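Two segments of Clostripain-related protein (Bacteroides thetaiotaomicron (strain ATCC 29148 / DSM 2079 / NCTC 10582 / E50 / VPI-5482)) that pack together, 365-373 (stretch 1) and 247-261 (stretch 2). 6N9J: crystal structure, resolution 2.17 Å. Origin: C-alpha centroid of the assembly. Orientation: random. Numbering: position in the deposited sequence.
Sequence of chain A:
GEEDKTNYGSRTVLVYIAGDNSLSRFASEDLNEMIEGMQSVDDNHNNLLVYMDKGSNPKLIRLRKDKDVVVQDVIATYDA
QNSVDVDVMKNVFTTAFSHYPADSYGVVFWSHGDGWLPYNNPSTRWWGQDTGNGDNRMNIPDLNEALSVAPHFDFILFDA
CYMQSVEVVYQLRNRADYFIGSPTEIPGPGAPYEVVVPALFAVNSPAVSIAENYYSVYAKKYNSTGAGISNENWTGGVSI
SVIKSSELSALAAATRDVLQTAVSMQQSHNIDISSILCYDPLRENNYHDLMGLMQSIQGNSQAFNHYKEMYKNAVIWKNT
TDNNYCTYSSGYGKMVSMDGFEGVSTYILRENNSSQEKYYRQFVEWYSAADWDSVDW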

# COMPACT_ATOMS: atom_id res chain seq x y z
N GLU A 365 5.66 -10.08 13.63
CA GLU A 365 4.82 -11.13 14.19
C GLU A 365 4.73 -12.34 13.28
O GLU A 365 4.55 -13.47 13.75
CB GLU A 365 3.41 -10.59 14.47
N TRP A 366 4.88 -12.10 11.98
CA TRP A 366 4.75 -13.16 10.98
C TRP A 366 5.79 -14.27 11.19
O TRP A 366 5.52 -15.44 10.94
CB TRP A 366 4.88 -12.58 9.57
CG TRP A 366 4.85 -13.62 8.49
CD1 TRP A 366 5.90 -14.04 7.73
CD2 TRP A 366 3.71 -14.39 8.06
NE1 TRP A 366 5.49 -15.01 6.85
CE2 TRP A 366 4.15 -15.24 7.03
CE3 TRP A 366 2.37 -14.42 8.43
CZ2 TRP A 366 3.30 -16.14 6.37
CZ3 TRP A 366 1.51 -15.31 7.78
CH2 TRP A 366 1.98 -16.15 6.76
N TYR A 367 6.97 -13.88 11.67
CA TYR A 367 8.06 -14.80 11.97
C TYR A 367 7.67 -15.90 12.95
O TYR A 367 7.92 -17.08 12.72
CB TYR A 367 9.24 -13.99 12.51
CG TYR A 367 10.44 -14.79 12.95
CD1 TYR A 367 11.29 -15.37 12.02
CD2 TYR A 367 10.75 -14.91 14.30
CE1 TYR A 367 12.41 -16.09 12.43
CE2 TYR A 367 11.86 -15.62 14.71
CZ TYR A 367 12.69 -16.20 13.77
OH TYR A 367 13.79 -16.90 14.18
N SER A 368 7.07 -15.51 14.07
CA SER A 368 6.59 -16.47 15.05
C SER A 368 5.22 -17.07 14.68
O SER A 368 4.92 -18.21 15.03
CB SER A 368 6.54 -15.82 16.43
OG SER A 368 5.78 -14.62 16.38
N ALA A 369 4.39 -16.31 13.97
CA ALA A 369 3.04 -16.77 13.63
C ALA A 369 3.06 -17.92 12.62
O ALA A 369 2.28 -18.88 12.73
CB ALA A 369 2.21 -15.61 13.09
N ALA A 370 3.94 -17.82 11.63
CA ALA A 370 4.08 -18.84 10.59
C ALA A 370 5.14 -19.88 10.97
O ALA A 370 5.49 -20.74 10.16
CB ALA A 370 4.43 -18.19 9.26
N ASP A 371 5.63 -19.77 12.21
CA ASP A 371 6.57 -20.71 12.81
C ASP A 371 7.88 -20.84 12.05
O ASP A 371 8.33 -21.95 11.74
CB ASP A 371 5.93 -22.09 12.96
CG ASP A 371 6.65 -22.96 13.96
OD1 ASP A 371 7.04 -22.45 15.03
OD2 ASP A 371 6.83 -24.17 13.67
N TRP A 372 8.51 -19.71 11.75
CA TRP A 372 9.81 -19.75 11.11
C TRP A 372 10.91 -20.06 12.13
O TRP A 372 11.70 -19.19 12.49
CB TRP A 372 10.08 -18.44 10.37
CG TRP A 372 9.26 -18.34 9.13
CD1 TRP A 372 8.04 -17.74 8.99
CD2 TRP A 372 9.58 -18.88 7.84
NE1 TRP A 372 7.59 -17.87 7.70
CE2 TRP A 372 8.52 -18.57 6.98
CE3 TRP A 372 10.67 -19.60 7.34
CZ2 TRP A 372 8.51 -18.94 5.64
CZ3 TRP A 372 10.66 -19.97 6.01
CH2 TRP A 372 9.59 -19.64 5.17
N ASP A 373 10.93 -21.31 12.59
CA ASP A 373 12.03 -21.81 13.41
C ASP A 373 12.87 -22.80 12.59
O ASP A 373 12.34 -23.78 12.05
CB ASP A 373 11.52 -22.47 14.69
CG ASP A 373 10.74 -23.75 14.42
OD1 ASP A 373 9.83 -23.73 13.56
OD2 ASP A 373 11.04 -24.78 15.05
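Stretch 2, residues 247-261: ELSALAAATRDVLQT

Stretch 2 lies on stretch 1 as a helix packed by van der Waals contact against the end of a short helix and the turn that follows it, with no hydrogen bond crossing between the two. The pairing is long-range in sequence, since touching residues are at least 111 positions apart, and it buries 484 Å² summed over both sides.

Stretch 2 is helical from Leu-248 to Leu-259, and its i to i+4 backbone bonds include Ala-252 N to Leu-248 O at 2.8 Å and Thr-255 N to Leu-251 O at 2.8 Å. In stretch 1 the helix runs through Ala-369; Ala-370, at phi/psi -92/7, is the first residue to leave helical values, and Asp-371 follows at 60/51, with both angles positive. The N-to-C directions of the two helices differ by 55°, and their axes approach to 10.2 Å. The backbones come much closer at the turn, where the CA atoms of Ala-370 and Ala-252 are 4.5 Å apart. Two alanines meeting here, with nothing beyond CB, are consistent with so short a separation.

Along stretch 2 the contacts fall mainly on Ala-252, Thr-255, Arg-256 and Leu-259, the spacing expected of one side of a helix. At the N-terminal end, Trp-366 points its CA-to-CB bond sideways, but its chi1 of 176° (t) is accompanied by a ring whose end comes nearer: CZ3 lies 3.7 Å from Ala-252 CB, and CH2 4.3 Å from Leu-251 CG. The Leu-248 carbonyl oxygen sits at the edge of this ring, near its plane, 4.4 Å from Trp-366 CZ3. Next to it, Ala-370 CB rests 3.7 Å from Thr-255 CG2, while Thr-255 OG1 donates to Leu-251 O at 2.9 Å, so that hydroxyl is satisfied within its own helix.

Arg-256 meets the turn largely through its aliphatic carbons. Its CD is 3.3 Å from Ala-369 O, and its CG is 3.3 Å from Ala-370 O and 3.4 Å from Asp-371 CB. These are van der Waals contacts; no salt bridge forms, since Asp-371 OD2 is 5.5 Å from Arg-256 NE.

Toward the helix C-terminus Leu-259 makes the largest contribution of stretch 2, 66 Å², its CA-to-CB bond directed toward stretch 1. Its CD1 is 3.5 Å from Ala-370 O and 3.4 Å from Asp-371 O, and it also covers one face of Trp-372. That last assignment rests on a CH-pi geometry: Leu-259 CD1 is 4.0 Å from the centroid of the six-membered ring of Trp-372, 15° off the ring normal.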

# COMPACT_ATOMS: atom_id res chain seq x y z
N GLU A 247 -8.32 -14.08 6.36
CA GLU A 247 -7.79 -15.39 5.91
C GLU A 247 -6.30 -15.62 6.22
O GLU A 247 -5.76 -16.71 5.92
CB GLU A 247 -8.02 -15.55 4.40
CG GLU A 247 -9.49 -15.40 3.98
CD GLU A 247 -10.41 -16.33 4.77
OE1 GLU A 247 -10.17 -17.56 4.77
OE2 GLU A 247 -11.35 -15.81 5.40
N LEU A 248 -5.65 -14.62 6.82
CA LEU A 248 -4.21 -14.71 7.11
C LEU A 248 -3.85 -15.70 8.22
O LEU A 248 -2.79 -16.33 8.16
CB LEU A 248 -3.66 -13.34 7.47
CG LEU A 248 -3.81 -12.28 6.38
CD1 LEU A 248 -3.57 -10.88 6.94
CD2 LEU A 248 -2.86 -12.56 5.23
N SER A 249 -4.71 -15.85 9.22
CA SER A 249 -4.43 -16.79 10.30
C SER A 249 -4.35 -18.23 9.77
O SER A 249 -3.45 -18.99 10.14
CB SER A 249 -5.47 -16.70 11.42
OG SER A 249 -6.76 -17.03 10.93
N ALA A 250 -5.28 -18.60 8.89
CA ALA A 250 -5.25 -19.91 8.25
C ALA A 250 -4.04 -20.05 7.33
O ALA A 250 -3.48 -21.14 7.19
CB ALA A 250 -6.53 -20.16 7.47
N LEU A 251 -3.65 -18.96 6.70
CA LEU A 251 -2.46 -18.98 5.86
C LEU A 251 -1.23 -19.27 6.72
O LEU A 251 -0.40 -20.11 6.38
CB LEU A 251 -2.30 -17.66 5.10
CG LEU A 251 -1.14 -17.60 4.10
CD1 LEU A 251 -1.23 -18.70 3.03
CD2 LEU A 251 -1.07 -16.24 3.45
N ALA A 252 -1.12 -18.58 7.86
CA ALA A 252 -0.02 -18.82 8.79
C ALA A 252 -0.01 -20.26 9.28
O ALA A 252 1.04 -20.88 9.36
CB ALA A 252 -0.11 -17.85 9.97
N ALA A 253 -1.19 -20.80 9.59
CA ALA A 253 -1.31 -22.19 10.02
C ALA A 253 -0.96 -23.15 8.89
O ALA A 253 -0.34 -24.18 9.12
CB ALA A 253 -2.72 -22.46 10.54
N ALA A 254 -1.34 -22.82 7.66
CA ALA A 254 -0.99 -23.67 6.52
C ALA A 254 0.51 -23.61 6.26
O ALA A 254 1.11 -24.59 5.83
CB ALA A 254 -1.76 -23.25 5.27
N THR A 255 1.12 -22.46 6.54
CA THR A 255 2.56 -22.29 6.38
C THR A 255 3.35 -23.17 7.34
O THR A 255 4.33 -23.80 6.95
CB THR A 255 2.98 -20.82 6.59
OG1 THR A 255 2.38 -20.00 5.58
CG2 THR A 255 4.51 -20.66 6.52
N ARG A 256 2.92 -23.21 8.59
CA ARG A 256 3.59 -23.98 9.62
C ARG A 256 3.64 -25.45 9.22
O ARG A 256 4.67 -26.09 9.34
CB ARG A 256 2.89 -23.81 10.96
CG ARG A 256 2.87 -22.36 11.44
CD ARG A 256 2.21 -22.19 12.80
NE ARG A 256 1.40 -23.34 13.17
CZ ARG A 256 0.18 -23.26 13.70
NH1 ARG A 256 -0.37 -22.08 13.93
NH2 ARG A 256 -0.48 -24.37 14.00
N ASP A 257 2.53 -25.95 8.70
CA ASP A 257 2.43 -27.34 8.29
C ASP A 257 3.40 -27.67 7.16
O ASP A 257 3.96 -28.77 7.12
CB ASP A 257 1.00 -27.68 7.87
CG ASP A 257 0.02 -27.57 9.01
OD1 ASP A 257 0.46 -27.31 10.16
OD2 ASP A 257 -1.19 -27.75 8.76
N VAL A 258 3.59 -26.72 6.25
CA VAL A 258 4.51 -26.93 5.14
C VAL A 258 5.94 -27.02 5.67
O VAL A 258 6.69 -27.92 5.30
CB VAL A 258 4.40 -25.80 4.09
CG1 VAL A 258 5.61 -25.77 3.18
CG2 VAL A 258 3.13 -25.99 3.27
N LEU A 259 6.29 -26.11 6.57
CA LEU A 259 7.62 -26.09 7.18
C LEU A 259 7.94 -27.36 7.96
O LEU A 259 9.11 -27.68 8.13
CB LEU A 259 7.76 -24.87 8.11
CG LEU A 259 7.74 -23.51 7.42
CD1 LEU A 259 8.01 -22.39 8.42
CD2 LEU A 259 8.75 -23.47 6.29
N GLN A 260 6.93 -28.09 8.41
CA GLN A 260 7.18 -29.33 9.15
C GLN A 260 7.76 -30.44 8.27
O GLN A 260 8.04 -31.53 8.76
CB GLN A 260 5.91 -29.85 9.83
CG GLN A 260 5.04 -28.79 10.51
CD GLN A 260 5.73 -28.07 11.66
OE1 GLN A 260 6.76 -27.41 11.49
NE2 GLN A 260 5.14 -28.18 12.85
N THR A 261 7.92 -30.15 6.98
CA THR A 261 8.44 -31.11 6.02
C THR A 261 9.50 -30.45 5.12
O THR A 261 9.65 -29.22 5.11
CB THR A 261 7.31 -31.70 5.14
OG1 THR A 261 6.67 -30.65 4.41
CG2 THR A 261 6.27 -32.40 6.00